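Isoaspartyl dipeptidase (Fervidobacterium islandicum, PDB 7CDH) probably hydrolyses isoaspartyl (beta-aspartyl) dipeptides at a two-zinc active site, as a peptidase of the amidohydrolase superfamily linked to protein repair. Local coordinates at residues M1-N7 and H43-N49; S226-F232 and E261-A267. The contacts are given in a common frame with arbitrary orientation. Residues are numbered along the deposited sequence.

Interaction 1 (M1-N7 and H43-N49)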
ATOM      1  N   MET A   1     -16.209 -48.373   4.257  1.00 73.58           N
ATOM      2  CA  MET A   1     -16.117 -49.859   4.361  1.00 72.37           C
ATOM      3  C   MET A   1     -14.848 -50.298   5.116  1.00 69.35           C
ATOM      4  O   MET A   1     -13.725 -49.899   4.754  1.00 65.48           O
ATOM      5  CB  MET A   1     -16.104 -50.508   2.981  1.00 77.31           C
ATOM      6  CG  MET A   1     -15.996 -52.008   3.052  1.00 86.03           C
ATOM      7  SD  MET A   1     -16.836 -52.822   1.677  1.00109.65           S
ATOM      8  CE  MET A   1     -15.959 -52.099   0.287  1.00102.09           C
ATOM      9  N   ILE A   2     -15.033 -51.162   6.109  1.00 66.19           N
ATOM     10  CA  ILE A   2     -13.940 -51.865   6.831  1.00 58.47           C
ATOM     11  C   ILE A   2     -13.337 -52.913   5.905  1.00 52.86           C
ATOM     12  O   ILE A   2     -14.112 -53.565   5.205  1.00 47.70           O
ATOM     13  CB  ILE A   2     -14.484 -52.471   8.129  1.00 63.21           C
ATOM     14  CG1 ILE A   2     -14.621 -51.365   9.174  1.00 67.08           C
ATOM     15  CG2 ILE A   2     -13.596 -53.610   8.601  1.00 64.11           C
ATOM     16  CD1 ILE A   2     -15.259 -51.814  10.447  1.00 77.52           C
ATOM     17  N   LYS A   3     -12.004 -53.021   5.868  1.00 47.60           N
ATOM     18  CA  LYS A   3     -11.291 -53.984   4.998  1.00 44.97           C
ATOM     19  C   LYS A   3     -10.261 -54.708   5.841  1.00 47.66           C
ATOM     20  O   LYS A   3      -9.882 -54.167   6.915  1.00 51.31           O
ATOM     21  CB  LYS A   3     -10.578 -53.306   3.831  1.00 51.35           C
ATOM     22  CG  LYS A   3     -11.420 -52.320   3.043  1.00 56.55           C
ATOM     23  CD  LYS A   3     -10.734 -51.834   1.779  1.00 60.37           C
ATOM     24  CE  LYS A   3     -11.520 -50.780   1.017  1.00 57.13           C
ATOM     25  NZ  LYS A   3     -12.250 -49.879   1.931  1.00 58.48           N
ATOM     26  N   ILE A   4      -9.835 -55.876   5.355  1.00 50.25           N
ATOM     27  CA  ILE A   4      -8.820 -56.751   6.006  1.00 53.02           C
ATOM     28  C   ILE A   4      -7.879 -57.231   4.924  1.00 47.43           C
ATOM     29  O   ILE A   4      -8.392 -57.858   3.973  1.00 48.48           O
ATOM     30  CB  ILE A   4      -9.437 -57.986   6.697  1.00 63.10           C
ATOM     31  CG1 ILE A   4     -10.409 -57.619   7.816  1.00 64.74           C
ATOM     32  CG2 ILE A   4      -8.337 -58.909   7.201  1.00 67.04           C
ATOM     33  CD1 ILE A   4     -11.834 -57.574   7.355  1.00 66.68           C
ATOM     34  N   ILE A   5      -6.575 -57.054   5.133  1.00 43.84           N
ATOM     35  CA  ILE A   5      -5.526 -57.689   4.276  1.00 50.31           C
ATOM     36  C   ILE A   5      -4.988 -58.923   5.019  1.00 53.29           C
ATOM     37  O   ILE A   5      -4.570 -58.808   6.212  1.00 43.83           O
ATOM     38  CB  ILE A   5      -4.425 -56.680   3.884  1.00 50.50           C
ATOM     39  CG1 ILE A   5      -4.982 -55.559   3.005  1.00 51.77           C
ATOM     40  CG2 ILE A   5      -3.252 -57.365   3.203  1.00 48.96           C
ATOM     41  CD1 ILE A   5      -4.145 -54.315   3.037  1.00 52.64           C
ATOM     42  N   LYS A   6      -5.078 -60.077   4.352  1.00 57.02           N
ATOM     43  CA  LYS A   6      -4.715 -61.399   4.918  1.00 57.32           C
ATOM     44  C   LYS A   6      -3.452 -61.882   4.215  1.00 51.49           C
ATOM     45  O   LYS A   6      -3.322 -61.611   3.010  1.00 55.40           O
ATOM     46  CB  LYS A   6      -5.864 -62.402   4.749  1.00 66.55           C
ATOM     47  CG  LYS A   6      -7.013 -62.214   5.730  1.00 78.07           C
ATOM     48  CD  LYS A   6      -8.028 -63.349   5.757  1.00 87.58           C
ATOM     49  CE  LYS A   6      -8.883 -63.344   7.013  1.00 93.28           C
ATOM     50  NZ  LYS A   6      -8.280 -64.169   8.088  1.00 99.95           N
ATOM     51  N   ASN A   7      -2.567 -62.559   4.955  1.00 50.26           N
ATOM     52  CA  ASN A   7      -1.536 -63.486   4.404  1.00 49.69           C
ATOM     53  C   ASN A   7      -0.320 -62.737   3.876  1.00 47.77           C
ATOM     54  O   ASN A   7       0.429 -63.361   3.111  1.00 52.54           O
ATOM     55  CB  ASN A   7      -2.043 -64.350   3.238  1.00 47.85           C
ATOM     56  CG  ASN A   7      -3.165 -65.288   3.630  1.00 49.38           C
ATOM     57  OD1 ASN A   7      -3.309 -65.597   4.814  1.00 44.41           O
ATOM     58  ND2 ASN A   7      -3.934 -65.755   2.646  1.00 46.17           N
ATOM     59  N   HIS A  43     -17.898 -55.689   4.637  1.00 97.64           N
ATOM     60  CA  HIS A  43     -16.436 -55.728   4.879  1.00 91.79           C
ATOM     61  C   HIS A  43     -15.770 -56.367   3.659  1.00 86.59           C
ATOM     62  O   HIS A  43     -16.378 -57.259   3.055  1.00 89.76           O
ATOM     63  CB  HIS A  43     -16.136 -56.446   6.207  1.00 91.06           C
ATOM     64  CG  HIS A  43     -16.274 -57.930   6.147  1.00 95.28           C
ATOM     65  ND1 HIS A  43     -17.145 -58.566   5.278  1.00 94.56           N
ATOM     66  CD2 HIS A  43     -15.663 -58.904   6.852  1.00 94.68           C
ATOM     67  CE1 HIS A  43     -17.043 -59.869   5.429  1.00 95.21           C
ATOM     68  NE2 HIS A  43     -16.142 -60.100   6.390  1.00100.46           N
ATOM     69  N   GLU A  44     -14.588 -55.883   3.289  1.00 79.45           N
ATOM     70  CA  GLU A  44     -13.828 -56.372   2.119  1.00 71.68           C
ATOM     71  C   GLU A  44     -12.621 -57.148   2.657  1.00 65.97           C
ATOM     72  O   GLU A  44     -12.083 -56.756   3.704  1.00 67.85           O
ATOM     73  CB  GLU A  44     -13.459 -55.189   1.220  1.00 76.81           C
ATOM     74  CG  GLU A  44     -12.568 -55.575   0.051  1.00 83.97           C
ATOM     75  CD  GLU A  44     -12.361 -54.523  -1.026  1.00 89.19           C
ATOM     76  OE1 GLU A  44     -11.570 -54.810  -1.946  1.00 92.26           O
ATOM     77  OE2 GLU A  44     -12.989 -53.432  -0.954  1.00 89.60           O
ATOM     78  N   ILE A  45     -12.230 -58.220   1.970  1.00 56.90           N
ATOM     79  CA  ILE A  45     -11.032 -59.038   2.305  1.00 55.21           C
ATOM     80  C   ILE A  45     -10.105 -59.049   1.092  1.00 49.84           C
ATOM     81  O   ILE A  45     -10.607 -59.202  -0.026  1.00 55.65           O
ATOM     82  CB  ILE A  45     -11.470 -60.457   2.715  1.00 58.19           C
ATOM     83  CG1 ILE A  45     -12.287 -60.407   4.013  1.00 58.99           C
ATOM     84  CG2 ILE A  45     -10.263 -61.384   2.809  1.00 58.29           C
ATOM     85  CD1 ILE A  45     -12.524 -61.744   4.688  1.00 61.11           C
ATOM     86  N   TYR A  46      -8.803 -58.885   1.296  1.00 46.11           N
ATOM     87  CA  TYR A  46      -7.798 -58.952   0.203  1.00 49.04           C
ATOM     88  C   TYR A  46      -6.736 -59.995   0.577  1.00 57.26           C
ATOM     89  O   TYR A  46      -6.134 -59.940   1.688  1.00 54.64           O
ATOM     90  CB  TYR A  46      -7.249 -57.554  -0.090  1.00 48.31           C
ATOM     91  CG  TYR A  46      -6.225 -57.484  -1.193  1.00 43.91           C
ATOM     92  CD1 TYR A  46      -6.600 -57.430  -2.520  1.00 46.40           C
ATOM     93  CD2 TYR A  46      -4.875 -57.419  -0.907  1.00 43.46           C
ATOM     94  CE1 TYR A  46      -5.662 -57.358  -3.541  1.00 46.43           C
ATOM     95  CE2 TYR A  46      -3.925 -57.343  -1.914  1.00 44.04           C
ATOM     96  CZ  TYR A  46      -4.315 -57.313  -3.241  1.00 47.58           C
ATOM     97  OH  TYR A  46      -3.363 -57.240  -4.230  1.00 50.78           O
ATOM     98  N   ASP A  47      -6.578 -60.971  -0.318  1.00 64.23           N
ATOM     99  CA  ASP A  47      -5.618 -62.092  -0.203  1.00 61.44           C
ATOM    100  C   ASP A  47      -4.279 -61.590  -0.713  1.00 53.94           C
ATOM    101  O   ASP A  47      -4.052 -61.583  -1.949  1.00 49.44           O
ATOM    102  CB  ASP A  47      -6.050 -63.325  -1.007  1.00 69.73           C
ATOM    103  CG  ASP A  47      -5.398 -64.621  -0.537  1.00 69.98           C
ATOM    104  OD1 ASP A  47      -4.203 -64.584  -0.170  1.00 57.06           O
ATOM    105  OD2 ASP A  47      -6.107 -65.657  -0.518  1.00 77.94           O
ATOM    106  N   ALA A  48      -3.404 -61.231   0.211  1.00 50.27           N
ATOM    107  CA  ALA A  48      -2.085 -60.673  -0.138  1.00 51.31           C
ATOM    108  C   ALA A  48      -1.016 -61.753  -0.009  1.00 52.19           C
ATOM    109  O   ALA A  48       0.134 -61.380   0.208  1.00 51.81           O
ATOM    110  CB  ALA A  48      -1.803 -59.487   0.743  1.00 56.01           C
ATOM    111  N   ASN A  49      -1.358 -63.032  -0.182  1.00 58.28           N
ATOM    112  CA  ASN A  49      -0.358 -64.131  -0.125  1.00 56.71           C
ATOM    113  C   ASN A  49       0.609 -63.939  -1.298  1.00 52.05           C
ATOM    114  O   ASN A  49       0.141 -63.627  -2.417  1.00 57.27           O
ATOM    115  CB  ASN A  49      -0.997 -65.526  -0.098  1.00 66.25           C
ATOM    116  CG  ASN A  49       0.043 -66.617  -0.244  1.00 64.90           C
ATOM    117  OD1 ASN A  49       0.877 -66.833   0.646  1.00 57.48           O
ATOM    118  ND2 ASN A  49       0.065 -67.232  -1.415  1.00 60.57           N
TER
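Two parallel strands, 2-6 and 43-47, form one edge of the four-stranded mixed sheet in the small beta domain that accompanies the amidohydrolase barrel; strand 43-47 is outermost within the chain, and strand 19-23 pairs antiparallel with the other side of 2-6. The axes run 4.6 Å apart at 17°. At the start, M1 lays its CE 3.5 Å from OE2 of E44, whose OE1 end forms a salt bridge with K376. I2 O then accepts from E44 N (3.0 Å), beginning the ladder. K3 lies beside E44, its CE 3.6 Å from E44 OE2. I4 bonds in both directions, its N to E44 O and its O to Y46 N, each 2.9 Å, so its backbone is held on both sides of I45; its CD1 meets H43 CD2 (4.1 Å) and I45 CG1 (4.4 Å). I5 shares the opposite sheet face with K3, E44 and Y46, the face covered by strands 354-358 and 372-376, and packs CG2 on A48 CB at 3.6 Å. K6 repeats the pattern of I4: its N donates to Y46 O (2.9 Å) and its O accepts from A48 N (2.8 Å), while its amine pairs with D20. The chain turns a corner at N7, where D47 OD1 takes two bonds, from N49 N (3.2 Å) in an Asx turn and from N7 ND2 at 3.1 Å.

Interaction 2 (S226-F232 and E261-A267)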
ATOM      1  N   SER A 226      23.511 -35.302  -1.008  1.00 35.29           N
ATOM      2  CA  SER A 226      24.432 -36.260  -1.678  1.00 39.02           C
ATOM      3  C   SER A 226      25.034 -35.655  -2.950  1.00 39.00           C
ATOM      4  O   SER A 226      25.657 -36.368  -3.678  1.00 41.40           O
ATOM      5  CB  SER A 226      23.773 -37.599  -1.951  1.00 38.70           C
ATOM      6  OG  SER A 226      22.664 -37.494  -2.836  1.00 38.58           O
ATOM      7  N   ARG A 227      24.893 -34.360  -3.191  1.00 45.59           N
ATOM      8  CA  ARG A 227      25.408 -33.687  -4.415  1.00 42.78           C
ATOM      9  C   ARG A 227      26.917 -33.963  -4.548  1.00 42.14           C
ATOM     10  O   ARG A 227      27.397 -34.129  -5.664  1.00 42.60           O
ATOM     11  CB  ARG A 227      25.023 -32.210  -4.310  1.00 48.16           C
ATOM     12  CG  ARG A 227      25.683 -31.275  -5.308  1.00 55.24           C
ATOM     13  CD  ARG A 227      25.465 -29.807  -4.952  1.00 55.51           C
ATOM     14  NE  ARG A 227      24.063 -29.438  -4.886  1.00 53.79           N
ATOM     15  CZ  ARG A 227      23.267 -29.301  -5.946  1.00 52.18           C
ATOM     16  NH1 ARG A 227      21.989 -28.977  -5.788  1.00 51.79           N
ATOM     17  NH2 ARG A 227      23.739 -29.518  -7.159  1.00 44.36           N
ATOM     18  N   SER A 228      27.651 -34.029  -3.444  1.00 42.82           N
ATOM     19  CA  SER A 228      29.100 -34.355  -3.426  1.00 41.83           C
ATOM     20  C   SER A 228      29.461 -35.078  -2.123  1.00 45.74           C
ATOM     21  O   SER A 228      28.735 -34.882  -1.104  1.00 44.16           O
ATOM     22  CB  SER A 228      29.922 -33.114  -3.598  1.00 39.55           C
ATOM     23  OG  SER A 228      30.082 -32.427  -2.367  1.00 42.53           O
ATOM     24  N   ARG A 229      30.535 -35.878  -2.140  1.00 50.01           N
ATOM     25  CA  ARG A 229      31.061 -36.515  -0.898  1.00 51.15           C
ATOM     26  C   ARG A 229      31.326 -35.402   0.126  1.00 42.27           C
ATOM     27  O   ARG A 229      30.988 -35.595   1.278  1.00 39.77           O
ATOM     28  CB  ARG A 229      32.308 -37.395  -1.112  1.00 52.17           C
ATOM     29  CG  ARG A 229      32.729 -38.120   0.166  1.00 63.83           C
ATOM     30  CD  ARG A 229      33.755 -39.247   0.113  1.00 71.29           C
ATOM     31  NE  ARG A 229      33.232 -40.495  -0.441  1.00 79.79           N
ATOM     32  CZ  ARG A 229      33.354 -40.884  -1.721  1.00 82.94           C
ATOM     33  NH1 ARG A 229      33.983 -40.129  -2.609  1.00 76.30           N
ATOM     34  NH2 ARG A 229      32.839 -42.035  -2.119  1.00 85.23           N
ATOM     35  N   LYS A 230      31.912 -34.276  -0.279  1.00 43.89           N
ATOM     36  CA  LYS A 230      32.292 -33.199   0.669  1.00 48.81           C
ATOM     37  C   LYS A 230      31.009 -32.659   1.332  1.00 46.32           C
ATOM     38  O   LYS A 230      30.964 -32.551   2.582  1.00 43.81           O
ATOM     39  CB  LYS A 230      33.142 -32.147  -0.047  1.00 52.63           C
ATOM     40  CG  LYS A 230      33.718 -31.073   0.869  1.00 64.26           C
ATOM     41  CD  LYS A 230      35.013 -30.422   0.367  1.00 74.08           C
ATOM     42  CE  LYS A 230      35.161 -28.969   0.778  1.00 80.87           C
ATOM     43  NZ  LYS A 230      34.653 -28.038  -0.263  1.00 93.04           N
ATOM     44  N   LEU A 231      29.958 -32.391   0.557  1.00 42.11           N
ATOM     45  CA  LEU A 231      28.685 -31.904   1.148  1.00 42.56           C
ATOM     46  C   LEU A 231      28.077 -32.986   2.047  1.00 39.69           C
ATOM     47  O   LEU A 231      27.545 -32.639   3.136  1.00 42.08           O
ATOM     48  CB  LEU A 231      27.691 -31.493   0.061  1.00 40.12           C
ATOM     49  CG  LEU A 231      26.407 -30.868   0.584  1.00 38.79           C
ATOM     50  CD1 LEU A 231      26.704 -29.784   1.611  1.00 40.87           C
ATOM     51  CD2 LEU A 231      25.585 -30.327  -0.561  1.00 42.70           C
ATOM     52  N   PHE A 232      28.089 -34.241   1.611  1.00 37.33           N
ATOM     53  CA  PHE A 232      27.471 -35.334   2.398  1.00 38.15           C
ATOM     54  C   PHE A 232      28.202 -35.502   3.733  1.00 37.77           C
ATOM     55  O   PHE A 232      27.511 -35.705   4.774  1.00 41.63           O
ATOM     56  CB  PHE A 232      27.392 -36.630   1.608  1.00 39.76           C
ATOM     57  CG  PHE A 232      26.804 -37.741   2.424  1.00 41.03           C
ATOM     58  CD1 PHE A 232      25.468 -37.710   2.779  1.00 41.61           C
ATOM     59  CD2 PHE A 232      27.603 -38.780   2.894  1.00 42.77           C
ATOM     60  CE1 PHE A 232      24.913 -38.747   3.520  1.00 47.17           C
ATOM     61  CE2 PHE A 232      27.050 -39.795   3.655  1.00 42.88           C
ATOM     62  CZ  PHE A 232      25.707 -39.790   3.950  1.00 44.16           C
ATOM     63  N   GLU A 261      30.270 -41.576  -9.621  1.00 84.39           N
ATOM     64  CA  GLU A 261      31.268 -41.966  -8.580  1.00 88.75           C
ATOM     65  C   GLU A 261      30.555 -42.091  -7.217  1.00 83.35           C
ATOM     66  O   GLU A 261      30.363 -43.250  -6.718  1.00 74.79           O
ATOM     67  CB  GLU A 261      32.424 -40.957  -8.537  1.00 92.35           C
ATOM     68  CG  GLU A 261      33.698 -41.520  -7.916  1.00101.43           C
ATOM     69  CD  GLU A 261      33.545 -42.154  -6.541  1.00104.81           C
ATOM     70  OE1 GLU A 261      33.630 -41.420  -5.531  1.00105.06           O
ATOM     71  OE2 GLU A 261      33.333 -43.384  -6.479  1.00101.01           O
ATOM     72  N   PHE A 262      30.170 -40.942  -6.643  1.00 67.24           N
ATOM     73  CA  PHE A 262      29.461 -40.796  -5.347  1.00 51.84           C
ATOM     74  C   PHE A 262      27.974 -40.538  -5.613  1.00 48.28           C
ATOM     75  O   PHE A 262      27.610 -39.539  -6.215  1.00 50.49           O
ATOM     76  CB  PHE A 262      30.093 -39.690  -4.508  1.00 44.63           C
ATOM     77  CG  PHE A 262      29.496 -39.625  -3.138  1.00 50.25           C
ATOM     78  CD1 PHE A 262      29.802 -40.593  -2.194  1.00 52.30           C
ATOM     79  CD2 PHE A 262      28.595 -38.626  -2.806  1.00 47.57           C
ATOM     80  CE1 PHE A 262      29.225 -40.567  -0.930  1.00 52.89           C
ATOM     81  CE2 PHE A 262      28.025 -38.595  -1.544  1.00 48.97           C
ATOM     82  CZ  PHE A 262      28.322 -39.573  -0.612  1.00 52.19           C
ATOM     83  N   THR A 263      27.126 -41.458  -5.182  1.00 43.25           N
ATOM     84  CA  THR A 263      25.679 -41.382  -5.392  1.00 43.21           C
ATOM     85  C   THR A 263      24.957 -41.432  -4.054  1.00 44.67           C
ATOM     86  O   THR A 263      25.606 -41.671  -3.026  1.00 46.67           O
ATOM     87  CB  THR A 263      25.222 -42.522  -6.289  1.00 47.18           C
ATOM     88  OG1 THR A 263      25.276 -43.670  -5.444  1.00 49.87           O
ATOM     89  CG2 THR A 263      26.094 -42.628  -7.522  1.00 49.91           C
ATOM     90  N   THR A 264      23.645 -41.207  -4.112  1.00 43.25           N
ATOM     91  CA  THR A 264      22.699 -41.389  -2.993  1.00 40.84           C
ATOM     92  C   THR A 264      22.832 -42.823  -2.440  1.00 39.75           C
ATOM     93  O   THR A 264      22.747 -42.983  -1.220  1.00 36.39           O
ATOM     94  CB  THR A 264      21.296 -40.951  -3.433  1.00 35.22           C
ATOM     95  OG1 THR A 264      21.368 -39.528  -3.487  1.00 37.30           O
ATOM     96  CG2 THR A 264      20.209 -41.335  -2.454  1.00 37.14           C
ATOM     97  N   ILE A 265      23.028 -43.831  -3.284  1.00 37.87           N
ATOM     98  CA  ILE A 265      23.237 -45.238  -2.814  1.00 42.83           C
ATOM     99  C   ILE A 265      24.456 -45.286  -1.865  1.00 40.21           C
ATOM    100  O   ILE A 265      24.328 -45.814  -0.735  1.00 31.71           O
ATOM    101  CB  ILE A 265      23.400 -46.253  -3.973  1.00 45.45           C
ATOM    102  CG1 ILE A 265      22.420 -46.059  -5.138  1.00 42.15           C
ATOM    103  CG2 ILE A 265      23.285 -47.656  -3.408  1.00 48.93           C
ATOM    104  CD1 ILE A 265      20.981 -46.172  -4.736  1.00 44.77           C
ATOM    105  N   ASP A 266      25.600 -44.749  -2.284  1.00 39.49           N
ATOM    106  CA  ASP A 266      26.816 -44.699  -1.436  1.00 40.70           C
ATOM    107  C   ASP A 266      26.478 -43.945  -0.155  1.00 46.50           C
ATOM    108  O   ASP A 266      26.837 -44.413   0.943  1.00 52.07           O
ATOM    109  CB  ASP A 266      27.988 -44.059  -2.173  1.00 48.40           C
ATOM    110  CG  ASP A 266      28.343 -44.806  -3.450  1.00 61.16           C
ATOM    111  OD1 ASP A 266      28.440 -46.080  -3.393  1.00 59.13           O
ATOM    112  OD2 ASP A 266      28.482 -44.121  -4.505  1.00 70.81           O
ATOM    113  N   ALA A 267      25.807 -42.808  -0.291  1.00 48.58           N
ATOM    114  CA  ALA A 267      25.457 -41.937   0.847  1.00 46.04           C
ATOM    115  C   ALA A 267      24.673 -42.744   1.894  1.00 38.71           C
ATOM    116  O   ALA A 267      24.997 -42.662   3.088  1.00 38.03           O
ATOM    117  CB  ALA A 267      24.697 -40.745   0.318  1.00 46.47           C
TER
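In the alpha/beta barrel of the amidohydrolase fold, the N-terminal ends of two consecutive barrel helices, 229-240 and 264-273, meet here with the loops that lead into them. Each helix starts with a side-chain cap. S228 OG accepts from L231 N (2.9 Å); T263 and D266 form a capping box, T263 N donating to D266 OD2 (3.1 Å) and D266 N more weakly to T263 OG1 (3.4 Å). Between these ends F262 is the main wedge, burying more area than any other residue of the contact. R229 CA sits over its ring face, 3.9 Å from the centroid, a CH-pi contact, and the R229 guanidinium lays a face on the same residue, with NH2 3.4 Å from F262 CD1. At its edge that guanidinium reaches E261, a poorly ordered side chain, in a salt bridge of 3.2 Å from R229 NH1 to E261 OE1. Deeper in, F232 CD2 approaches F262 CZ at 3.7 Å, the two rings inclined at 44°, and A267 CB lies over the F232 ring, 3.8 Å from its centroid. Strand 245-248 backs this apolar patch through I245 and L247. The side chain of S226, about 12 Å from a zinc ion, packs on the A267 side of the contact: its CB is 4.0 Å from A267 CB, and its OG makes a very short 2.5 Å contact with T264 OG1, which is also hydrogen-bonded to T248 O.

The two contacts lie on opposite sides of the chain's centre, 41 Å between centres and about 26 Å between nearest atoms, and share no strand or helix. They follow in series: interaction 1 closes at N49, just before strand 51-59, which runs on toward the barrel, and interaction 2 opens at S226, soon after H224, a zinc ligand. Interaction 1 ties the first strand of the small sheet to its outermost strand, 43-47; interaction 2 joins the starts of two successive barrel helices, 229-240 and 264-273. Between them come H61, H63, E156, H195 and H224 of the two-zinc site, whereas D285 follows interaction 2. Interaction 1 thus belongs to the beta domain, interaction 2 to the metal-carrying barrel.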